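Long-range contact in group II chitinase (Ostrinia furnacalis, PDB 6JAV), which probably hydrolyses internal linkages of chitin through glycoside hydrolase family 18 catalytic domains, the first of which is held here with a piperidine-thienopyridine inhibitor: residues D144-S156 against D178-L190. Residues are numbered along the deposited sequence; the frame is centred on the assembly and turned at random.
Sequences DKQGFADLVHELS and DAGYDVPVLARLL
The Lys145 side chain runs along the backbone from Asp182 back to Asp178, with CG beside Asp182 N. A bend at chi3 (-67°) swings CE onto the carbonyls of Ala179 and Asp178 in helix 174-180. There NZ donates to Asp178 O at 2.7 Å, almost straight on, with a C=O...N angle of 162°. The carboxylate of Asp178 turns instead to Tyr233, Lys174 and Lys237. A water donates to Lys145 O and Gly180 O and accepts from Asp182 N, so it satisfies three backbone groups, bridging helix 143-159 and the turn from Gly180 to Asp182; it also lies in the plane of the Phe148 ring, at its edge. Nearer the surface, a second water donates to both Gln146 OE1 and Asp182 OD2.

Further along, the contact becomes apolar. Leu186 crosses both Phe148 and Val152 at about a right angle: its CD1 reaches the ring edge at Phe148 CE2 (4.0 Å), while its CD2 meets Val152 CG2 (3.8 Å). The other branch, Val152 CG1, touches Leu190 CD2 at 3.9 Å. Leu189 spreads its methyls between His153 and Ser156, with CD1 3.6 Å from His153 CA.

The axes of helices 144-156 and 183-189 run nearly parallel, 9.7 Å apart at 17°, as neighbouring outer helices of the family's TIM barrel. Phe148 and Val152 rest on strand 122-126, Leu190 on strand 165-170; Leu151 packs on helix 101-118, and Leu155 on that helix and both strands.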
ATOM      1  N   ASP A 144       2.853 -14.179  17.826  1.00 11.28           N
ATOM      2  CA  ASP A 144       3.318 -13.392  16.675  1.00 11.69           C
ATOM      3  C   ASP A 144       3.439 -11.917  17.025  1.00 10.97           C
ATOM      4  O   ASP A 144       4.311 -11.225  16.485  1.00 10.90           O
ATOM      5  CB  ASP A 144       2.341 -13.527  15.501  1.00 11.07           C
ATOM      6  CG  ASP A 144       2.548 -14.770  14.683  1.00 11.82           C
ATOM      7  OD1 ASP A 144       3.409 -15.600  15.014  1.00 11.89           O
ATOM      8  OD2 ASP A 144       1.806 -14.939  13.691  1.00 11.12           O
ATOM      9  N   LYS A 145       2.574 -11.409  17.911  1.00 12.70           N
ATOM     10  CA  LYS A 145       2.639  -9.994  18.282  1.00 10.37           C
ATOM     11  C   LYS A 145       3.952  -9.669  18.975  1.00 13.21           C
ATOM     12  O   LYS A 145       4.685  -8.756  18.563  1.00 12.28           O
ATOM     13  CB  LYS A 145       1.439  -9.624  19.167  1.00 11.92           C
ATOM     14  CG  LYS A 145       1.475  -8.163  19.534  1.00 14.70           C
ATOM     15  CD  LYS A 145       0.396  -7.755  20.518  1.00 23.20           C
ATOM     16  CE  LYS A 145      -0.937  -7.854  19.907  1.00 26.44           C
ATOM     17  NZ  LYS A 145      -1.982  -7.442  20.903  1.00 42.66           N
ATOM     18  N   GLN A 146       4.285 -10.411  20.038  1.00 11.22           N
ATOM     19  CA  GLN A 146       5.529 -10.144  20.736  1.00 13.21           C
ATOM     20  C   GLN A 146       6.720 -10.454  19.840  1.00 10.75           C
ATOM     21  O   GLN A 146       7.722  -9.744  19.863  1.00 12.64           O
ATOM     22  CB  GLN A 146       5.584 -10.968  22.033  1.00 15.14           C
ATOM     23  CG  GLN A 146       6.794 -10.679  22.886  1.00 20.78           C
ATOM     24  CD  GLN A 146       6.835  -9.229  23.376  1.00 28.26           C
ATOM     25  OE1 GLN A 146       5.933  -8.768  24.080  1.00 31.23           O
ATOM     26  NE2 GLN A 146       7.884  -8.508  23.001  1.00 33.56           N
ATOM     27  N   GLY A 147       6.618 -11.510  19.032  1.00 11.57           N
ATOM     28  CA  GLY A 147       7.739 -11.857  18.182  1.00 10.76           C
ATOM     29  C   GLY A 147       8.030 -10.779  17.158  1.00  8.59           C
ATOM     30  O   GLY A 147       9.193 -10.442  16.919  1.00  9.87           O
ATOM     31  N   PHE A 148       6.977 -10.242  16.524  1.00  9.91           N
ATOM     32  CA  PHE A 148       7.178  -9.145  15.574  1.00  8.80           C
ATOM     33  C   PHE A 148       7.748  -7.904  16.263  1.00  9.77           C
ATOM     34  O   PHE A 148       8.633  -7.224  15.720  1.00 10.43           O
ATOM     35  CB  PHE A 148       5.849  -8.835  14.892  1.00  9.29           C
ATOM     36  CG  PHE A 148       5.942  -7.820  13.779  1.00 10.80           C
ATOM     37  CD1 PHE A 148       6.631  -8.123  12.605  1.00 11.77           C
ATOM     38  CD2 PHE A 148       5.341  -6.573  13.921  1.00 11.07           C
ATOM     39  CE1 PHE A 148       6.684  -7.173  11.559  1.00 11.05           C
ATOM     40  CE2 PHE A 148       5.391  -5.625  12.903  1.00 11.07           C
ATOM     41  CZ  PHE A 148       6.064  -5.931  11.715  1.00 12.73           C
ATOM     42  N   ALA A 149       7.247  -7.584  17.465  1.00 10.72           N
ATOM     43  CA  ALA A 149       7.783  -6.438  18.196  1.00 10.13           C
ATOM     44  C   ALA A 149       9.260  -6.622  18.508  1.00 10.03           C
ATOM     45  O   ALA A 149      10.043  -5.671  18.403  1.00 11.53           O
ATOM     46  CB  ALA A 149       6.978  -6.246  19.489  1.00 12.47           C
ATOM     47  N   ASP A 150       9.665  -7.850  18.856  1.00 10.98           N
ATOM     48  CA  ASP A 150      11.076  -8.101  19.129  1.00 10.87           C
ATOM     49  C   ASP A 150      11.902  -8.059  17.850  1.00 10.07           C
ATOM     50  O   ASP A 150      13.036  -7.559  17.863  1.00 11.52           O
ATOM     51  CB  ASP A 150      11.269  -9.436  19.852  1.00 11.90           C
ATOM     52  CG  ASP A 150      10.807  -9.376  21.311  1.00 20.83           C
ATOM     53  OD1 ASP A 150      10.747  -8.264  21.888  1.00 18.96           O
ATOM     54  OD2 ASP A 150      10.497 -10.446  21.875  1.00 21.21           O
ATOM     55  N   LEU A 151      11.346  -8.564  16.734  1.00 10.09           N
ATOM     56  CA  LEU A 151      12.033  -8.420  15.445  1.00 11.11           C
ATOM     57  C   LEU A 151      12.264  -6.942  15.112  1.00  9.68           C
ATOM     58  O   LEU A 151      13.364  -6.540  14.699  1.00  9.70           O
ATOM     59  CB  LEU A 151      11.239  -9.104  14.327  1.00 10.38           C
ATOM     60  CG  LEU A 151      11.946  -9.022  12.949  1.00 11.08           C
ATOM     61  CD1 LEU A 151      13.116  -9.989  12.898  1.00 14.64           C
ATOM     62  CD2 LEU A 151      10.967  -9.307  11.831  1.00 12.59           C
ATOM     63  N   VAL A 152      11.237  -6.116  15.305  1.00  9.90           N
ATOM     64  CA  VAL A 152      11.373  -4.682  15.057  1.00  9.97           C
ATOM     65  C   VAL A 152      12.442  -4.069  15.956  1.00 11.12           C
ATOM     66  O   VAL A 152      13.275  -3.278  15.489  1.00 11.43           O
ATOM     67  CB  VAL A 152      10.012  -3.994  15.208  1.00  9.26           C
ATOM     68  CG1 VAL A 152      10.164  -2.480  15.198  1.00 10.33           C
ATOM     69  CG2 VAL A 152       9.131  -4.371  14.023  1.00 11.32           C
ATOM     70  N   HIS A 153      12.460  -4.448  17.245  1.00 11.00           N
ATOM     71  CA  HIS A 153      13.499  -3.927  18.120  1.00 11.33           C
ATOM     72  C   HIS A 153      14.888  -4.350  17.644  1.00 10.54           C
ATOM     73  O   HIS A 153      15.815  -3.530  17.582  1.00 12.39           O
ATOM     74  CB  HIS A 153      13.294  -4.391  19.552  1.00 11.14           C
ATOM     75  CG  HIS A 153      14.515  -4.107  20.361  1.00 12.54           C
ATOM     76  ND1 HIS A 153      15.349  -5.101  20.826  1.00 14.88           N
ATOM     77  CD2 HIS A 153      15.136  -2.932  20.630  1.00 14.02           C
ATOM     78  CE1 HIS A 153      16.400  -4.543  21.409  1.00 18.91           C
ATOM     79  NE2 HIS A 153      16.285  -3.229  21.316  1.00 16.45           N
ATOM     80  N   GLU A 154      15.043  -5.629  17.294  1.00 11.65           N
ATOM     81  CA  GLU A 154      16.369  -6.132  16.941  1.00 10.99           C
ATOM     82  C   GLU A 154      16.857  -5.531  15.632  1.00 11.79           C
ATOM     83  O   GLU A 154      18.055  -5.236  15.480  1.00 13.24           O
ATOM     84  CB  GLU A 154      16.341  -7.659  16.912  1.00 10.64           C
ATOM     85  CG  GLU A 154      16.119  -8.200  18.342  1.00 12.43           C
ATOM     86  CD  GLU A 154      15.415  -9.532  18.443  1.00 18.50           C
ATOM     87  OE1 GLU A 154      15.383 -10.286  17.443  1.00 18.63           O
ATOM     88  OE2 GLU A 154      14.897  -9.829  19.551  1.00 15.95           O
ATOM     89  N   LEU A 155      15.939  -5.311  14.685  1.00 10.58           N
ATOM     90  CA  LEU A 155      16.320  -4.598  13.462  1.00 10.94           C
ATOM     91  C   LEU A 155      16.688  -3.151  13.761  1.00 10.84           C
ATOM     92  O   LEU A 155      17.685  -2.637  13.242  1.00 12.66           O
ATOM     93  CB  LEU A 155      15.166  -4.639  12.459  1.00  9.61           C
ATOM     94  CG  LEU A 155      14.967  -5.974  11.747  1.00  9.77           C
ATOM     95  CD1 LEU A 155      13.599  -6.023  11.062  1.00 10.50           C
ATOM     96  CD2 LEU A 155      16.090  -6.216  10.720  1.00 11.41           C
ATOM     97  N   SER A 156      15.852  -2.460  14.544  1.00 11.24           N
ATOM     98  CA  SER A 156      16.139  -1.071  14.902  1.00 14.29           C
ATOM     99  C   SER A 156      17.519  -0.944  15.540  1.00 13.02           C
ATOM    100  O   SER A 156      18.283  -0.015  15.231  1.00 14.05           O
ATOM    101  CB  SER A 156      15.071  -0.576  15.856  1.00 11.96           C
ATOM    102  OG  SER A 156      15.331   0.794  16.164  1.00 14.88           O
ATOM    103  N   ASP A 178      -5.497  -5.082  16.599  1.00 12.49           N
ATOM    104  CA  ASP A 178      -5.546  -5.533  17.986  1.00 13.77           C
ATOM    105  C   ASP A 178      -4.759  -6.826  18.174  1.00 13.75           C
ATOM    106  O   ASP A 178      -4.094  -7.013  19.204  1.00 18.13           O
ATOM    107  CB  ASP A 178      -7.001  -5.768  18.387  1.00 12.44           C
ATOM    108  CG  ASP A 178      -7.781  -4.479  18.643  1.00 13.00           C
ATOM    109  OD1 ASP A 178      -7.165  -3.386  18.780  1.00 15.93           O
ATOM    110  OD2 ASP A 178      -9.042  -4.594  18.755  1.00 15.45           O
ATOM    111  N   ALA A 179      -4.824  -7.736  17.197  1.00 12.84           N
ATOM    112  CA  ALA A 179      -4.221  -9.054  17.352  1.00 13.07           C
ATOM    113  C   ALA A 179      -2.733  -9.075  17.049  1.00 12.90           C
ATOM    114  O   ALA A 179      -2.000  -9.852  17.670  1.00 14.16           O
ATOM    115  CB  ALA A 179      -4.895 -10.071  16.432  1.00 12.61           C
ATOM    116  N   GLY A 180      -2.258  -8.249  16.118  1.00 12.00           N
ATOM    117  CA  GLY A 180      -0.929  -8.457  15.584  1.00 13.31           C
ATOM    118  C   GLY A 180       0.114  -7.453  16.008  1.00 11.22           C
ATOM    119  O   GLY A 180       1.301  -7.735  15.860  1.00 11.71           O
ATOM    120  N   TYR A 181      -0.284  -6.270  16.499  1.00 10.91           N
ATOM    121  CA  TYR A 181       0.664  -5.181  16.658  1.00 10.50           C
ATOM    122  C   TYR A 181       0.776  -4.722  18.103  1.00 12.47           C
ATOM    123  O   TYR A 181      -0.227  -4.330  18.707  1.00 13.87           O
ATOM    124  CB  TYR A 181       0.266  -3.985  15.796  1.00 10.95           C
ATOM    125  CG  TYR A 181       0.228  -4.289  14.314  1.00  9.74           C
ATOM    126  CD1 TYR A 181       1.350  -4.741  13.623  1.00 11.33           C
ATOM    127  CD2 TYR A 181      -0.918  -4.049  13.596  1.00 14.97           C
ATOM    128  CE1 TYR A 181       1.290  -5.003  12.240  1.00 11.81           C
ATOM    129  CE2 TYR A 181      -0.991  -4.307  12.245  1.00 16.06           C
ATOM    130  CZ  TYR A 181       0.115  -4.784  11.575  1.00 12.19           C
ATOM    131  OH  TYR A 181      -0.023  -5.010  10.212  1.00 11.51           O
ATOM    132  N   ASP A 182       2.006  -4.680  18.608  1.00 11.63           N
ATOM    133  CA  ASP A 182       2.308  -3.989  19.866  1.00 12.37           C
ATOM    134  C   ASP A 182       2.553  -2.546  19.448  1.00 11.45           C
ATOM    135  O   ASP A 182       3.676  -2.157  19.112  1.00 13.33           O
ATOM    136  CB  ASP A 182       3.530  -4.611  20.532  1.00 12.50           C
ATOM    137  CG  ASP A 182       3.815  -4.028  21.907  1.00 24.69           C
ATOM    138  OD1 ASP A 182       3.442  -2.858  22.172  1.00 19.19           O
ATOM    139  OD2 ASP A 182       4.443  -4.746  22.717  1.00 23.24           O
ATOM    140  N   VAL A 183       1.476  -1.760  19.430  1.00 12.18           N
ATOM    141  CA  VAL A 183       1.530  -0.437  18.798  1.00 11.08           C
ATOM    142  C   VAL A 183       2.538   0.486  19.464  1.00 12.05           C
ATOM    143  O   VAL A 183       3.292   1.162  18.745  1.00 12.00           O
ATOM    144  CB  VAL A 183       0.108   0.156  18.656  1.00 11.21           C
ATOM    145  CG1 VAL A 183       0.179   1.582  18.093  1.00 12.80           C
ATOM    146  CG2 VAL A 183      -0.739  -0.702  17.726  1.00 10.75           C
ATOM    147  N   PRO A 184       2.606   0.594  20.797  1.00 12.16           N
ATOM    148  CA  PRO A 184       3.634   1.493  21.370  1.00 13.60           C
ATOM    149  C   PRO A 184       5.056   1.144  20.968  1.00 13.22           C
ATOM    150  O   PRO A 184       5.866   2.050  20.714  1.00 13.76           O
ATOM    151  CB  PRO A 184       3.399   1.387  22.893  1.00 13.52           C
ATOM    152  CG  PRO A 184       1.937   1.071  22.984  1.00 13.99           C
ATOM    153  CD  PRO A 184       1.684   0.092  21.828  1.00 15.60           C
ATOM    154  N   VAL A 185       5.398  -0.145  20.875  1.00 14.37           N
ATOM    155  CA  VAL A 185       6.758  -0.508  20.500  1.00 14.28           C
ATOM    156  C   VAL A 185       7.030  -0.109  19.063  1.00 12.69           C
ATOM    157  O   VAL A 185       8.063   0.509  18.741  1.00 13.90           O
ATOM    158  CB  VAL A 185       6.973  -2.017  20.696  1.00 17.44           C
ATOM    159  CG1 VAL A 185       8.295  -2.433  20.047  1.00 19.28           C
ATOM    160  CG2 VAL A 185       6.956  -2.352  22.175  1.00 20.00           C
ATOM    161  N   LEU A 186       6.093  -0.445  18.172  1.00 12.84           N
ATOM    162  CA  LEU A 186       6.263  -0.099  16.770  1.00 13.22           C
ATOM    163  C   LEU A 186       6.329   1.408  16.593  1.00 12.40           C
ATOM    164  O   LEU A 186       7.168   1.922  15.845  1.00 13.15           O
ATOM    165  CB  LEU A 186       5.105  -0.650  15.946  1.00 15.04           C
ATOM    166  CG  LEU A 186       4.886  -2.161  16.013  1.00 21.49           C
ATOM    167  CD1 LEU A 186       3.866  -2.544  14.964  1.00 25.57           C
ATOM    168  CD2 LEU A 186       6.175  -2.903  15.817  1.00 20.97           C
ATOM    169  N   ALA A 187       5.457   2.141  17.289  1.00 11.11           N
ATOM    170  CA  ALA A 187       5.419   3.592  17.121  1.00 11.89           C
ATOM    171  C   ALA A 187       6.692   4.261  17.609  1.00 11.53           C
ATOM    172  O   ALA A 187       7.108   5.293  17.059  1.00 13.84           O
ATOM    173  CB  ALA A 187       4.252   4.148  17.928  1.00 13.99           C
ATOM    174  N   ARG A 188       7.309   3.703  18.643  1.00 11.08           N
ATOM    175  CA  ARG A 188       8.532   4.291  19.171  1.00 12.81           C
ATOM    176  C   ARG A 188       9.729   4.027  18.256  1.00 11.29           C
ATOM    177  O   ARG A 188      10.598   4.900  18.092  1.00 13.92           O
ATOM    178  CB  ARG A 188       8.780   3.749  20.582  1.00 13.50           C
ATOM    179  CG  ARG A 188      10.087   4.219  21.169  1.00 14.81           C
ATOM    180  CD  ARG A 188      10.152   3.918  22.671  1.00 17.05           C
ATOM    181  NE  ARG A 188       9.733   2.566  22.991  1.00 19.67           N
ATOM    182  CZ  ARG A 188      10.513   1.497  22.896  1.00 21.79           C
ATOM    183  NH1 ARG A 188      11.760   1.626  22.486  1.00 23.46           N
ATOM    184  NH2 ARG A 188      10.042   0.302  23.217  1.00 26.80           N
ATOM    185  N   LEU A 189       9.811   2.830  17.658  1.00 10.23           N
ATOM    186  CA  LEU A 189      11.021   2.409  16.950  1.00 12.07           C
ATOM    187  C   LEU A 189      10.992   2.666  15.450  1.00 11.78           C
ATOM    188  O   LEU A 189      12.049   2.911  14.860  1.00 13.86           O
ATOM    189  CB  LEU A 189      11.272   0.911  17.186  1.00 11.62           C
ATOM    190  CG  LEU A 189      11.609   0.612  18.655  1.00 12.67           C
ATOM    191  CD1 LEU A 189      11.683  -0.875  18.885  1.00 17.16           C
ATOM    192  CD2 LEU A 189      12.932   1.292  19.037  1.00 18.08           C
ATOM    193  N   LEU A 190       9.832   2.619  14.819  1.00 10.14           N
ATOM    194  CA  LEU A 190       9.764   2.776  13.370  1.00 10.15           C
ATOM    195  C   LEU A 190       9.860   4.247  12.959  1.00 10.36           C
ATOM    196  O   LEU A 190       9.342   5.145  13.625  1.00 12.55           O
ATOM    197  CB  LEU A 190       8.452   2.184  12.834  1.00  8.27           C
ATOM    198  CG  LEU A 190       8.269   0.675  13.044  1.00  8.07           C
ATOM    199  CD1 LEU A 190       6.869   0.248  12.600  1.00 11.72           C
ATOM    200  CD2 LEU A 190       9.335  -0.084  12.297  1.00 11.67           C
TER
HETATM  201  O   HOH W   1       3.631  -6.601  17.016  1.00 11.30           O
HETATM  202  O   HOH W   2       3.848  -7.556  22.717  1.00 30.16           O
HETATM  203  O   HOH W   3      14.552   2.091  14.003  1.00 18.27           O